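Local coordinates for protein putative cytidylyltransferase (PDB 5X9Q) that probably catalyses transfer of the adenylyl group of ATP to D-glycero-beta-D-manno-heptose 1-phosphate, yielding ADP-heptose and diphosphate in the heptose biosynthesis pathway, at residues N42-I47 and G69-A74; R19-R24 and L96-E101; A57-L62 and L151-E156. All coordinates share one frame; numbering follows the deposited sequence.

Interaction 1: N42-I47 and G69-A74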
# COMPACT_ATOMS: atom_id res chain seq x y z
N ASN A 42 0.49 2.93 -15.98
CA ASN A 42 1.87 3.30 -15.77
C ASN A 42 1.97 4.57 -14.95
O ASN A 42 0.99 5.33 -14.85
CB ASN A 42 2.61 3.51 -17.09
CG ASN A 42 2.02 4.62 -17.92
OD1 ASN A 42 2.63 5.68 -18.07
ND2 ASN A 42 0.86 4.39 -18.51
N GLY A 43 3.14 4.78 -14.35
CA GLY A 43 3.36 5.98 -13.56
C GLY A 43 4.70 6.01 -12.86
O GLY A 43 5.49 5.07 -12.91
N VAL A 44 4.98 7.12 -12.21
CA VAL A 44 6.22 7.23 -11.47
C VAL A 44 6.02 6.57 -10.11
O VAL A 44 6.83 5.74 -9.67
CB VAL A 44 6.65 8.71 -11.33
CG1 VAL A 44 7.90 8.79 -10.51
CG2 VAL A 44 6.89 9.30 -12.74
N PHE A 45 4.91 6.92 -9.48
CA PHE A 45 4.53 6.42 -8.17
C PHE A 45 5.67 6.64 -7.16
O PHE A 45 6.04 5.70 -6.45
CB PHE A 45 4.17 4.93 -8.26
CG PHE A 45 2.99 4.64 -9.15
CD1 PHE A 45 1.71 4.89 -8.72
CD2 PHE A 45 3.17 4.10 -10.41
CE1 PHE A 45 0.61 4.62 -9.54
CE2 PHE A 45 2.08 3.82 -11.22
CZ PHE A 45 0.81 4.09 -10.79
N ASP A 46 6.19 7.88 -7.11
CA ASP A 46 7.31 8.24 -6.21
C ASP A 46 6.92 8.04 -4.75
O ASP A 46 7.58 7.30 -4.03
CB ASP A 46 7.75 9.70 -6.41
CG ASP A 46 9.24 9.93 -6.04
OD1 ASP A 46 9.91 8.97 -5.59
OD2 ASP A 46 9.73 11.09 -6.12
N ILE A 47 5.87 8.74 -4.32
CA ILE A 47 5.27 8.55 -3.00
C ILE A 47 3.82 8.13 -3.17
O ILE A 47 3.04 8.87 -3.76
CB ILE A 47 5.32 9.82 -2.14
CG1 ILE A 47 6.76 10.16 -1.80
CG2 ILE A 47 4.61 9.61 -0.82
CD1 ILE A 47 6.91 11.52 -1.19
N GLY A 69 3.28 -0.30 -15.17
CA GLY A 69 4.57 0.08 -15.73
C GLY A 69 5.18 1.24 -14.95
O GLY A 69 4.52 2.24 -14.65
N VAL A 70 6.45 1.10 -14.61
CA VAL A 70 7.07 2.12 -13.75
C VAL A 70 8.30 2.75 -14.40
O VAL A 70 9.29 2.06 -14.71
CB VAL A 70 7.46 1.52 -12.40
CG1 VAL A 70 8.11 2.58 -11.53
CG2 VAL A 70 6.22 0.95 -11.74
N ASN A 71 8.23 4.06 -14.61
CA ASN A 71 9.35 4.79 -15.20
C ASN A 71 10.66 4.54 -14.45
O ASN A 71 10.73 4.71 -13.23
CB ASN A 71 9.05 6.29 -15.19
CG ASN A 71 7.78 6.64 -15.93
OD1 ASN A 71 6.66 6.38 -15.46
ND2 ASN A 71 7.93 7.28 -17.08
N SER A 72 11.70 4.19 -15.21
CA SER A 72 13.07 4.13 -14.67
C SER A 72 13.48 5.52 -14.25
O SER A 72 12.87 6.51 -14.66
CB SER A 72 14.08 3.61 -15.69
OG SER A 72 14.40 4.65 -16.62
N ASP A 73 14.53 5.58 -13.43
CA ASP A 73 14.99 6.86 -12.90
C ASP A 73 15.41 7.80 -14.04
O ASP A 73 15.03 8.98 -14.04
CB ASP A 73 16.16 6.64 -11.93
CG ASP A 73 15.75 5.82 -10.70
OD1 ASP A 73 14.61 5.99 -10.21
OD2 ASP A 73 16.56 4.96 -10.25
N ALA A 74 16.14 7.28 -15.01
CA ALA A 74 16.56 8.08 -16.16
C ALA A 74 15.32 8.57 -16.90
O ALA A 74 15.17 9.76 -17.17
CB ALA A 74 17.45 7.26 -17.09

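Interaction 2: R19-R24 and L96-E101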
# COMPACT_ATOMS: atom_id res chain seq x y z
N ARG A 19 7.40 -11.30 -5.94
CA ARG A 19 7.17 -12.27 -7.00
C ARG A 19 6.56 -11.53 -8.20
O ARG A 19 6.57 -12.05 -9.32
CB ARG A 19 6.36 -13.46 -6.48
CG ARG A 19 4.94 -13.10 -6.06
CD ARG A 19 4.22 -14.31 -5.46
NE ARG A 19 2.84 -14.00 -5.10
CZ ARG A 19 2.48 -13.41 -3.96
NH1 ARG A 19 3.40 -13.07 -3.07
NH2 ARG A 19 1.20 -13.17 -3.72
N LYS A 20 6.04 -10.33 -7.97
CA LYS A 20 5.44 -9.54 -9.03
C LYS A 20 6.36 -8.73 -9.93
O LYS A 20 5.93 -8.30 -11.01
CB LYS A 20 4.42 -8.63 -8.38
CG LYS A 20 3.44 -9.37 -7.53
CD LYS A 20 2.42 -8.44 -6.95
CE LYS A 20 1.57 -9.15 -5.93
NZ LYS A 20 0.55 -8.23 -5.31
N LEU A 21 7.59 -8.51 -9.48
CA LEU A 21 8.56 -7.75 -10.26
C LEU A 21 9.02 -8.62 -11.42
O LEU A 21 9.55 -9.71 -11.22
CB LEU A 21 9.76 -7.36 -9.39
CG LEU A 21 9.44 -6.78 -8.01
CD1 LEU A 21 10.68 -6.75 -7.14
CD2 LEU A 21 8.84 -5.39 -8.14
N ILE A 22 8.84 -8.14 -12.63
CA ILE A 22 9.17 -8.89 -13.80
C ILE A 22 9.79 -8.03 -14.89
O ILE A 22 9.59 -6.85 -14.96
CB ILE A 22 7.90 -9.57 -14.30
CG1 ILE A 22 8.16 -10.42 -15.49
CG2 ILE A 22 6.86 -8.59 -14.77
CD1 ILE A 22 7.16 -11.52 -15.60
N THR A 23 10.57 -8.65 -15.75
CA THR A 23 11.18 -7.94 -16.87
C THR A 23 10.27 -7.94 -18.09
O THR A 23 9.44 -8.83 -18.26
CB THR A 23 12.54 -8.55 -17.25
OG1 THR A 23 12.34 -9.86 -17.81
CG2 THR A 23 13.44 -8.66 -16.03
N ARG A 24 10.43 -6.93 -18.94
CA ARG A 24 9.63 -6.81 -20.15
C ARG A 24 9.65 -8.12 -20.95
O ARG A 24 8.60 -8.56 -21.44
CB ARG A 24 10.11 -5.64 -21.01
CG ARG A 24 9.45 -5.66 -22.38
CD ARG A 24 9.89 -4.56 -23.34
NE ARG A 24 9.97 -3.25 -22.70
CZ ARG A 24 9.99 -2.11 -23.37
NH1 ARG A 24 9.88 -2.11 -24.70
NH2 ARG A 24 10.08 -0.96 -22.72
N LEU A 96 7.11 -1.04 -3.69
CA LEU A 96 5.91 -0.57 -3.01
C LEU A 96 4.67 -1.01 -3.75
O LEU A 96 3.74 -1.54 -3.14
CB LEU A 96 5.90 0.95 -2.90
CG LEU A 96 6.27 1.55 -1.57
CD1 LEU A 96 5.09 1.45 -0.66
CD2 LEU A 96 7.44 0.77 -1.02
N LEU A 97 4.66 -0.81 -5.06
CA LEU A 97 3.52 -1.23 -5.88
C LEU A 97 3.27 -2.73 -5.75
O LEU A 97 2.12 -3.17 -5.64
CB LEU A 97 3.78 -0.85 -7.34
CG LEU A 97 3.67 0.66 -7.53
CD1 LEU A 97 4.37 1.16 -8.77
CD2 LEU A 97 2.20 1.03 -7.57
N ALA A 98 4.34 -3.51 -5.73
CA ALA A 98 4.18 -4.96 -5.67
C ALA A 98 3.55 -5.40 -4.35
O ALA A 98 2.88 -6.44 -4.29
CB ALA A 98 5.51 -5.65 -5.89
N ALA A 99 3.72 -4.60 -3.31
CA ALA A 99 3.18 -4.93 -1.99
C ALA A 99 1.67 -4.79 -1.96
O ALA A 99 1.01 -5.24 -1.01
CB ALA A 99 3.80 -4.05 -0.92
N LEU A 100 1.12 -4.19 -3.01
CA LEU A 100 -0.31 -3.92 -3.09
C LEU A 100 -1.11 -5.16 -3.48
O LEU A 100 -0.74 -5.91 -4.39
CB LEU A 100 -0.56 -2.81 -4.10
CG LEU A 100 0.04 -1.47 -3.67
CD1 LEU A 100 -0.11 -0.42 -4.75
CD2 LEU A 100 -0.62 -1.03 -2.35
N GLU A 101 -2.22 -5.36 -2.78
CA GLU A 101 -3.09 -6.50 -3.04
C GLU A 101 -3.62 -6.51 -4.47
O GLU A 101 -3.75 -7.56 -5.07
CB GLU A 101 -4.28 -6.51 -2.09
CG GLU A 101 -5.14 -7.76 -2.28
CD GLU A 101 -6.21 -7.91 -1.22
OE1 GLU A 101 -6.60 -6.89 -0.61
OE2 GLU A 101 -6.63 -9.06 -0.97

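Interaction 3: A57-L62 and L151-E156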
# COMPACT_ATOMS: atom_id res chain seq x y z
N ALA A 57 -6.87 0.00 -7.41
CA ALA A 57 -7.88 -0.99 -7.04
C ALA A 57 -9.04 -1.03 -8.02
O ALA A 57 -9.45 -2.11 -8.43
CB ALA A 57 -8.38 -0.74 -5.61
N ASP A 58 -9.51 0.14 -8.44
CA ASP A 58 -10.58 0.22 -9.42
C ASP A 58 -10.13 -0.33 -10.78
O ASP A 58 -10.91 -0.97 -11.48
CB ASP A 58 -11.07 1.66 -9.57
CG ASP A 58 -11.95 2.10 -8.42
OD1 ASP A 58 -12.42 1.23 -7.66
OD2 ASP A 58 -12.18 3.32 -8.27
N ALA A 59 -8.88 -0.07 -11.16
CA ALA A 59 -8.36 -0.56 -12.44
C ALA A 59 -8.37 -2.08 -12.39
O ALA A 59 -8.80 -2.72 -13.36
CB ALA A 59 -6.94 -0.02 -12.71
N LYS A 60 -7.97 -2.65 -11.25
CA LYS A 60 -7.98 -4.10 -11.07
C LYS A 60 -9.40 -4.64 -11.24
O LYS A 60 -9.60 -5.68 -11.85
CB LYS A 60 -7.43 -4.52 -9.69
CG LYS A 60 -7.49 -6.04 -9.44
CD LYS A 60 -6.76 -6.77 -10.56
CE LYS A 60 -6.85 -8.30 -10.44
NZ LYS A 60 -5.99 -8.95 -9.42
N ALA A 61 -10.38 -3.91 -10.71
CA ALA A 61 -11.78 -4.30 -10.77
C ALA A 61 -12.37 -4.32 -12.19
O ALA A 61 -13.40 -4.96 -12.43
CB ALA A 61 -12.61 -3.37 -9.89
N LEU A 62 -11.72 -3.61 -13.11
CA LEU A 62 -12.16 -3.59 -14.51
C LEU A 62 -11.77 -4.84 -15.25
O LEU A 62 -12.36 -5.16 -16.28
CB LEU A 62 -11.58 -2.38 -15.25
CG LEU A 62 -11.98 -0.97 -14.82
CD1 LEU A 62 -11.17 0.05 -15.62
CD2 LEU A 62 -13.47 -0.76 -15.05
N LEU A 151 -9.17 4.37 -20.88
CA LEU A 151 -10.03 5.23 -20.10
C LEU A 151 -9.32 5.81 -18.91
O LEU A 151 -8.34 5.27 -18.43
CB LEU A 151 -11.28 4.48 -19.69
CG LEU A 151 -11.16 3.25 -18.79
CD1 LEU A 151 -11.50 3.59 -17.35
CD2 LEU A 151 -12.06 2.17 -19.37
N ALA A 152 -9.83 6.95 -18.45
CA ALA A 152 -9.25 7.63 -17.30
C ALA A 152 -10.13 7.35 -16.09
O ALA A 152 -11.36 7.34 -16.20
CB ALA A 152 -9.17 9.13 -17.55
N ILE A 153 -9.54 7.07 -14.96
CA ILE A 153 -10.30 6.81 -13.78
C ILE A 153 -9.89 7.92 -12.89
O ILE A 153 -8.74 8.12 -12.69
CB ILE A 153 -9.93 5.48 -13.13
CG1 ILE A 153 -10.46 4.30 -13.93
CG2 ILE A 153 -10.50 5.38 -11.74
CD1 ILE A 153 -10.00 2.95 -13.42
N PRO A 154 -10.83 8.65 -12.34
CA PRO A 154 -10.52 9.77 -11.46
C PRO A 154 -9.92 9.28 -10.18
O PRO A 154 -10.19 8.19 -9.82
CB PRO A 154 -11.88 10.36 -11.18
CG PRO A 154 -12.81 9.26 -11.40
CD PRO A 154 -12.27 8.54 -12.57
N PHE A 155 -9.05 10.16 -9.54
CA PHE A 155 -8.30 9.74 -8.35
C PHE A 155 -9.13 9.52 -7.09
O PHE A 155 -9.02 8.48 -6.43
CB PHE A 155 -7.21 10.77 -8.02
CG PHE A 155 -6.05 10.75 -8.97
CD1 PHE A 155 -5.24 9.63 -9.07
CD2 PHE A 155 -5.76 11.85 -9.76
CE1 PHE A 155 -4.17 9.61 -9.94
CE2 PHE A 155 -4.69 11.83 -10.63
CZ PHE A 155 -3.89 10.71 -10.72
N GLU A 156 -9.92 10.55 -6.73
CA GLU A 156 -10.77 10.45 -5.58
C GLU A 156 -12.12 10.85 -6.04
O GLU A 156 -12.35 11.97 -6.50
CB GLU A 156 -10.41 11.33 -4.37
CG GLU A 156 -9.16 10.89 -3.61
CD GLU A 156 -9.01 11.78 -2.38
OE1 GLU A 156 -8.91 13.02 -2.54
OE2 GLU A 156 -8.97 11.21 -1.25

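Interaction 1: N42-I47 and G69-A74
The carbonyl oxygen of G69 is gripped by the end of the neighbouring strand. G43 N donates a hydrogen bond to G69 O at 2.9 Å, arriving nearly along the C=O axis (C=O...N angle 171°). N42 adds its alpha hydrogen, with N42 CA 3.1 Å from G69 O, and N42 CB lies 3.3 Å from the same oxygen. One residue further on, the exchange is reversed and slacker: N71 N reaches G43 O at 3.4 Å, a weak bond, while V70 CA stands 3.5 Å from G43 O in a second CA-H...O contact.

Here the parallel strands 38-43 and 65-71, joined through helix 50-62 in a beta-alpha-beta unit, come to the carboxyl edge of the Rossmann-like sheet of this nucleotidyltransferase. N42 pairs with G69 and G43 with V70, after which the chains part. The segment 42-47 turns toward the HxGH signature of the family, whose second histidine, H52, meets the ring of F45. F45 has a left-handed backbone conformation, and its ring folds back against G43 on the face of the sheet that carries V70. G43 has no side chain on that face, and F45 CE2 comes to 3.4 Å from G43 CA; the edge of the ring points at G69 O. V70 holds CG1 anti to its backbone N (chi1 180°), which sets this methyl 3.9 Å from V44 O. From helix 90-98, R93 ties the diverging ends together: its guanidinium group donates to both V44 O and N71 O and forms a salt bridge with D73. S72 OG, meanwhile, caps the following helix by accepting from S75 N.

Interaction 2: R19-R24 and L96-E101
K20 runs past A98 and carries its amine to the backbone carbonyls near the C-terminal end of helix 90-98, one of the helices of the Rossmann-like domain. The contact starts at the root of the side chain, where K20 CB rests 4.0 Å from A98 CB. CG stands anti to the carbonyl carbon (chi1 -53°); beyond it the extended chain runs alongside A98 O, its methylenes close to the plane of that carbonyl group: K20 CD is 3.4 Å from A98 O, and K20 CE is equally close to that oxygen.

At the tip, K20 NZ donates to A98 O over 3.1 Å, with the donor tilted 23° from the carbonyl plane. A second hydrogen bond, to V103 O, links the amine to the chain leading into strand 105-109, and K20 NZ also lies 2.8 Å from L100 O. Gathering carbonyl oxygens round a buried amine probably favours its charged form, as would the negative end of the helix.

The dimer interface is close by. E101 makes a salt bridge with R19 of the second subunit, and the K20 amine has a long, weak ion pair with E101 of that subunit. Next to K20, L21 adds to the apolar part of the contact, its CD2 methyl packing 4.0 Å from A98 CB.

Interaction 3: A57-L62 and L151-E156
I153 pushes its CD1 methyl against the inner side of helix 50-62, overlapping L62, A59 and D58. CG1 is anti to the carbonyl carbon (chi1 -73°) and CD1 continues the extended chain (chi2 174°), which carries that methyl across the gap between strand and helix. It meets L62 CD1 tip to tip, I153 CD1 to L62 CD1 being 3.8 Å. It also sits 3.9 Å from the backbone atom A59 N, with D58 CB slightly further away. A59 CB lies 4.3 Å from I153 CD1.

L62 uses the same CD1 for a second contact, 4.0 Å from L151 CD1, again tip to tip. L151 and I153, two residues apart on the strand, thus both face the helix, whereas A152 turns to the other side. D58 takes its carboxylate on toward H157, with which it forms a weak hydrogen bond.

The packing is that of a helix laid on a parallel sheet: the short segments run at 138° to each other with axes 10.0 Å apart. Strand 149-153 is an outermost strand of the sheet within this chain, and its neighbour 125-129 supplies V127, which also touches A59 and L62 of the helix.

Overall arrangement
In chain order the segments are 19-24, 42-47, 57-62, 69-74, 96-101 and 151-156, so interaction 3 alternates with each of the others. Interactions 1 and 2 have centres about 13 Å apart and touch, because L97 packs on V70 and F45. The centre of interaction 3 lies about 18 Å from the centres of both, across the centre of the chain, without touching. Interactions 1 and 3 both reach the parallel sheet and are related through helix 50-62, which contributes to interaction 3 and connects the paired strands of interaction 1. Together they join central strands, a strand outermost within the chain and flanking helices, while interaction 2 brings the N-terminal segment to the dimer interface.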